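Local coordinates for transcriptional regulator, TetR family (Cytophaga hutchinsonii, PDB 3EUP), which probably binds operator DNA through an N-terminal helix-turn-helix domain and regulates transcription as a dimer, in the manner of TetR-family regulators, at residues G68-V73 with S101-G106; E130-W135 with I161-I166. One frame throughout, in Å; residues are numbered along the deposited sequence.

Contact 1 (G68-V73 with S101-G106); sequences GHVKSV and SLFPVG
Val70 meets the loop 101-106 through a single methyl, CG2, which is shared between Phe103 and Pro104. The apolar part of the contact centres on this group. CG2 lies 3.7 Å from CD of Pro104 and 4.0 Å from CE2 of Phe103, over one face of the phenyl ring. In Val70, CG1 is anti to the backbone N (chi1 173°), while CG2, the branch that does the touching, is anti to the carbonyl carbon. The valine and proline side chains cross at about a right angle. Phe103 starts from a CB directed away from the helix, yet its ring returns far enough to offer its face to the methyl.

The polar part gathers round the carbonyl oxygen of Leu102. His69 brings its imidazole up edge-on, with CE1 3.0 Å from Leu102 O and that oxygen near the plane of the ring. ND1 of His69 lies 3.4 Å from the same Leu102 O at an angle too poor for a hydrogen bond. One helical turn on, CG2 of Val73 comes within 3.8 Å of Leu102 O and adds an apolar neighbour to this oxygen. No hydrogen bond links the two segments, and what joins them directly is side-chain packing.

Beyond the pair, Tyr95 meets Phe103 edge-to-face, and Met94 of helix 91-96 touches both Phe103 and Val73. Pro109, at the start of helix 109-117, packs on Val70 and Pro104. Val105 O accepts a hydrogen bond from Asn25 ND2 of helix 10-31, which belongs largely to the TetR-family helix-turn-helix region. The loop, part of the C-terminal regulatory domain, thus packs on helix 55-78 where the two regions of a TetR-family regulator adjoin.

Contact 2 (E130-W135 with I161-I166); sequences EAILSW and IAFSMI
Ile166 projects from helix 158-179 into a hollow on helix 122-148 walled by the Trp135 indole and by Ile132. Its CG1 sits over the six-membered ring of Trp135, 3.8 Å from the ring centroid and 10° off the normal, a CH-pi contact near the middle of the face. The two side chains slide past each other in opposite directions, and the ends of the isoleucine also touch the indole: CG2 is 3.9 Å from CZ3 of Trp135, and CD1 is 4.0 Å from its CD2. Trp135 CG is anti to the backbone N (chi1 -178°), and from there the ring turns its face to Ile166. The second wall is Ile132, whose CD1 reaches to 3.7 Å from CG2 of Ile166.

Phe163, one turn earlier on helix 158-179, lays its ring edge against two side chains. CD2 of Leu133 lies in the ring plane, 3.8 Å from CZ of Phe163; CG2 of Ile132 meets the edge more loosely, 4.4 Å from CE1 of Phe163.

The short helix axes come within 10.6 Å at an angle of 124°, a spacing filled by these large side chains. NE1 of the indole is hydrogen-bonded to Tyr91 OH. An alanine in place of Trp135 would probably leave Ile166 CG1 without its aromatic face and Tyr91 OH without its indole partner. The packing borders the second subunit, whose Tyr184 stacks on Phe163, consistent with TetR-family dimerisation through the C-terminal domain. With no hydrogen bond between the segments, cohesion across them depends on fit of shape more than on polar pairing.

Contacts 1 and 2 lie in series along the chain, contact 1 closing before contact 2 opens. Their centres are about 17 Å apart and their nearest atoms about 6 Å, so they do not touch. Helices 55-78 and 109-117 bridge them: Leu74 and Leu110 pack on Trp135 of contact 2, while Val70 of contact 1 lies on helix 55-78 and Pro109 of helix 109-117 packs on it. Contact 1 faces the N-terminal region, which probably holds the DNA-binding helices, whereas contact 2 reaches the second subunit, where Ile175 packs on Ile166. Helix 55-78 thus takes part in both, in contact 1 through Val70 and Val73 and beside contact 2 through Leu74.

Contact 1 (G68-V73 with S101-G106)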
loop_
_atom_site.group_PDB
_atom_site.type_symbol
_atom_site.label_atom_id
_atom_site.label_comp_id
_atom_site.label_asym_id
_atom_site.label_seq_id
_atom_site.Cartn_x
_atom_site.Cartn_y
_atom_site.Cartn_z
ATOM N N GLY A 68 -8.947 -5.471 -13.697
ATOM C CA GLY A 68 -9.295 -5.333 -15.117
ATOM C C GLY A 68 -9.948 -3.964 -15.377
ATOM O O GLY A 68 -9.740 -3.330 -16.432
ATOM N N HIS A 69 -10.744 -3.503 -14.410
ATOM C CA HIS A 69 -11.358 -2.196 -14.518
ATOM C C HIS A 69 -10.321 -1.077 -14.472
ATOM O O HIS A 69 -10.407 -0.119 -15.274
ATOM C CB HIS A 69 -12.372 -1.973 -13.421
ATOM C CG HIS A 69 -13.141 -0.709 -13.582
ATOM N ND1 HIS A 69 -12.806 0.457 -12.926
ATOM C CD2 HIS A 69 -14.198 -0.406 -14.368
ATOM C CE1 HIS A 69 -13.641 1.415 -13.284
ATOM N NE2 HIS A 69 -14.495 0.918 -14.158
ATOM N N VAL A 70 -9.337 -1.176 -13.571
ATOM C CA VAL A 70 -8.307 -0.144 -13.517
ATOM C C VAL A 70 -7.528 -0.148 -14.842
ATOM O O VAL A 70 -7.246 0.903 -15.391
ATOM C CB VAL A 70 -7.310 -0.324 -12.339
ATOM C CG1 VAL A 70 -6.145 0.699 -12.458
ATOM C CG2 VAL A 70 -8.012 -0.189 -11.003
ATOM N N LYS A 71 -7.194 -1.340 -15.334
ATOM C CA LYS A 71 -6.477 -1.496 -16.596
ATOM C C LYS A 71 -7.203 -0.838 -17.751
ATOM O O LYS A 71 -6.579 -0.111 -18.542
ATOM C CB LYS A 71 -6.245 -2.964 -16.912
ATOM C CG LYS A 71 -5.017 -3.532 -16.214
ATOM C CD LYS A 71 -5.076 -5.043 -16.082
ATOM C CE LYS A 71 -5.019 -5.798 -17.341
ATOM N NZ LYS A 71 -4.916 -7.258 -16.976
ATOM N N SER A 72 -8.510 -1.088 -17.834
ATOM C CA SER A 72 -9.347 -0.545 -18.904
ATOM C C SER A 72 -9.444 0.974 -18.867
ATOM O O SER A 72 -9.435 1.608 -19.909
ATOM C CB SER A 72 -10.727 -1.203 -18.890
ATOM O OG SER A 72 -10.550 -2.562 -19.170
ATOM N N VAL A 73 -9.502 1.554 -17.683
ATOM C CA VAL A 73 -9.513 3.005 -17.547
ATOM C C VAL A 73 -8.201 3.559 -18.011
ATOM O O VAL A 73 -8.177 4.479 -18.832
ATOM C CB VAL A 73 -9.793 3.468 -16.118
ATOM C CG1 VAL A 73 -9.554 4.950 -15.974
ATOM C CG2 VAL A 73 -11.237 3.134 -15.714
ATOM N N SER A 101 -14.260 8.215 -8.520
ATOM C CA SER A 101 -15.300 7.283 -8.971
ATOM C C SER A 101 -14.856 6.436 -10.184
ATOM O O SER A 101 -15.458 5.412 -10.475
ATOM C CB SER A 101 -16.650 7.996 -9.204
ATOM O OG SER A 101 -16.637 8.736 -10.377
ATOM N N LEU A 102 -13.768 6.814 -10.843
ATOM C CA LEU A 102 -13.174 5.944 -11.892
ATOM C C LEU A 102 -12.444 4.695 -11.358
ATOM O O LEU A 102 -12.244 3.741 -12.107
ATOM C CB LEU A 102 -12.228 6.734 -12.802
ATOM C CG LEU A 102 -12.811 7.535 -13.974
ATOM C CD1 LEU A 102 -14.302 7.946 -13.840
ATOM C CD2 LEU A 102 -11.904 8.734 -14.245
ATOM N N PHE A 103 -12.008 4.720 -10.098
ATOM C CA PHE A 103 -11.410 3.552 -9.452
ATOM C C PHE A 103 -12.478 2.697 -8.809
ATOM O O PHE A 103 -13.543 3.206 -8.445
ATOM C CB PHE A 103 -10.441 3.959 -8.342
ATOM C CG PHE A 103 -8.995 3.854 -8.727
ATOM C CD1 PHE A 103 -8.445 4.755 -9.592
ATOM C CD2 PHE A 103 -8.182 2.884 -8.181
ATOM C CE1 PHE A 103 -7.112 4.675 -9.928
ATOM C CE2 PHE A 103 -6.861 2.792 -8.538
ATOM C CZ PHE A 103 -6.335 3.691 -9.406
ATOM N N PRO A 104 -12.198 1.401 -8.622
ATOM C CA PRO A 104 -13.216 0.609 -7.941
ATOM C C PRO A 104 -13.495 1.172 -6.544
ATOM O O PRO A 104 -12.642 1.836 -5.941
ATOM C CB PRO A 104 -12.583 -0.779 -7.816
ATOM C CG PRO A 104 -11.409 -0.784 -8.730
ATOM C CD PRO A 104 -10.977 0.634 -8.911
ATOM N N VAL A 105 -14.702 0.913 -6.055
ATOM C CA VAL A 105 -15.024 1.188 -4.650
ATOM C C VAL A 105 -13.992 0.511 -3.743
ATOM O O VAL A 105 -13.716 -0.660 -3.914
ATOM C CB VAL A 105 -16.412 0.654 -4.282
ATOM C CG1 VAL A 105 -16.635 0.716 -2.754
ATOM C CG2 VAL A 105 -17.490 1.465 -5.022
ATOM N N GLY A 106 -13.429 1.252 -2.793
ATOM C CA GLY A 106 -12.346 0.722 -1.938
ATOM C C GLY A 106 -10.929 0.986 -2.414
ATOM O O GLY A 106 -9.975 0.667 -1.699
#

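Contact 2 (E130-W135 with I161-I166)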
loop_
_atom_site.group_PDB
_atom_site.type_symbol
_atom_site.label_atom_id
_atom_site.label_comp_id
_atom_site.label_asym_id
_atom_site.label_seq_id
_atom_site.Cartn_x
_atom_site.Cartn_y
_atom_site.Cartn_z
ATOM N N GLU A 130 1.883 -10.704 -10.762
ATOM C CA GLU A 130 1.680 -10.669 -12.220
ATOM C C GLU A 130 1.118 -9.295 -12.629
ATOM O O GLU A 130 1.538 -8.709 -13.631
ATOM C CB GLU A 130 0.730 -11.769 -12.679
ATOM C CG GLU A 130 1.200 -13.202 -12.469
ATOM C CD GLU A 130 0.172 -14.253 -13.011
ATOM O OE1 GLU A 130 -1.042 -14.240 -12.593
ATOM O OE2 GLU A 130 0.578 -15.065 -13.892
ATOM N N ALA A 131 0.182 -8.764 -11.856
ATOM C CA ALA A 131 -0.415 -7.462 -12.188
ATOM C C ALA A 131 0.617 -6.369 -12.253
ATOM O O ALA A 131 0.628 -5.556 -13.180
ATOM C CB ALA A 131 -1.513 -7.077 -11.189
ATOM N N ILE A 132 1.463 -6.331 -11.228
ATOM C CA ILE A 132 2.460 -5.310 -11.078
ATOM C C ILE A 132 3.447 -5.435 -12.206
ATOM O O ILE A 132 3.865 -4.443 -12.756
ATOM C CB ILE A 132 3.227 -5.510 -9.725
ATOM C CG1 ILE A 132 2.456 -4.916 -8.592
ATOM C CG2 ILE A 132 4.685 -4.933 -9.775
ATOM C CD1 ILE A 132 2.782 -3.388 -8.382
ATOM N N LEU A 133 3.854 -6.664 -12.525
ATOM C CA LEU A 133 4.836 -6.859 -13.577
ATOM C C LEU A 133 4.269 -6.546 -14.978
ATOM O O LEU A 133 4.986 -5.992 -15.810
ATOM C CB LEU A 133 5.472 -8.254 -13.506
ATOM C CG LEU A 133 6.326 -8.401 -12.231
ATOM C CD1 LEU A 133 6.862 -9.871 -11.995
ATOM C CD2 LEU A 133 7.460 -7.351 -12.229
ATOM N N SER A 134 3.006 -6.874 -15.243
ATOM C CA SER A 134 2.372 -6.473 -16.505
ATOM C C SER A 134 2.237 -4.959 -16.673
ATOM O O SER A 134 2.361 -4.445 -17.787
ATOM C CB SER A 134 0.985 -7.090 -16.640
ATOM O OG SER A 134 1.142 -8.487 -16.793
ATOM N N TRP A 135 1.914 -4.282 -15.570
ATOM C CA TRP A 135 1.831 -2.844 -15.537
ATOM C C TRP A 135 3.219 -2.301 -15.841
ATOM O O TRP A 135 3.352 -1.486 -16.756
ATOM C CB TRP A 135 1.312 -2.355 -14.191
ATOM C CG TRP A 135 1.143 -0.894 -14.040
ATOM C CD1 TRP A 135 1.201 0.069 -15.006
ATOM C CD2 TRP A 135 0.857 -0.213 -12.811
ATOM N NE1 TRP A 135 0.993 1.309 -14.444
ATOM C CE2 TRP A 135 0.768 1.154 -13.097
ATOM C CE3 TRP A 135 0.678 -0.639 -11.492
ATOM C CZ2 TRP A 135 0.499 2.113 -12.101
ATOM C CZ3 TRP A 135 0.370 0.325 -10.502
ATOM C CH2 TRP A 135 0.314 1.669 -10.817
ATOM N N ILE A 161 12.751 3.640 -13.957
ATOM C CA ILE A 161 11.677 4.624 -14.065
ATOM C C ILE A 161 10.284 3.973 -13.942
ATOM O O ILE A 161 9.402 4.474 -13.224
ATOM C CB ILE A 161 11.755 5.469 -15.377
ATOM C CG1 ILE A 161 12.912 6.462 -15.290
ATOM C CG2 ILE A 161 10.443 6.260 -15.586
ATOM C CD1 ILE A 161 14.223 5.841 -15.605
ATOM N N ALA A 162 10.126 2.840 -14.595
ATOM C CA ALA A 162 8.847 2.138 -14.613
ATOM C C ALA A 162 8.462 1.680 -13.182
ATOM O O ALA A 162 7.332 1.888 -12.763
ATOM C CB ALA A 162 8.913 0.936 -15.620
ATOM N N PHE A 163 9.398 1.107 -12.435
ATOM C CA PHE A 163 9.107 0.677 -11.050
ATOM C C PHE A 163 8.904 1.876 -10.138
ATOM O O PHE A 163 8.048 1.832 -9.301
ATOM C CB PHE A 163 10.154 -0.269 -10.451
ATOM C CG PHE A 163 10.001 -1.701 -10.886
ATOM C CD1 PHE A 163 8.853 -2.414 -10.587
ATOM C CD2 PHE A 163 11.012 -2.340 -11.582
ATOM C CE1 PHE A 163 8.703 -3.715 -10.993
ATOM C CE2 PHE A 163 10.880 -3.667 -11.998
ATOM C CZ PHE A 163 9.730 -4.363 -11.695
ATOM N N SER A 164 9.638 2.958 -10.348
ATOM C CA SER A 164 9.483 4.146 -9.515
ATOM C C SER A 164 8.139 4.831 -9.687
ATOM O O SER A 164 7.601 5.357 -8.715
ATOM C CB SER A 164 10.588 5.155 -9.779
ATOM O OG SER A 164 11.835 4.514 -9.563
ATOM N N MET A 165 7.621 4.825 -10.907
ATOM C CA MET A 165 6.299 5.375 -11.240
ATOM C C MET A 165 5.248 4.626 -10.449
ATOM O O MET A 165 4.382 5.240 -9.823
ATOM C CB MET A 165 5.977 5.227 -12.762
ATOM C CG MET A 165 6.760 6.153 -13.748
ATOM S SD MET A 165 6.378 5.830 -15.532
ATOM C CE MET A 165 4.610 6.204 -15.459
ATOM N N ILE A 166 5.328 3.297 -10.509
ATOM C CA ILE A 166 4.431 2.409 -9.795
ATOM C C ILE A 166 4.466 2.687 -8.316
ATOM O O ILE A 166 3.433 2.851 -7.684
ATOM C CB ILE A 166 4.738 0.935 -10.130
ATOM C CG1 ILE A 166 4.331 0.669 -11.598
ATOM C CG2 ILE A 166 4.006 -0.016 -9.130
ATOM C CD1 ILE A 166 4.767 -0.697 -12.197
#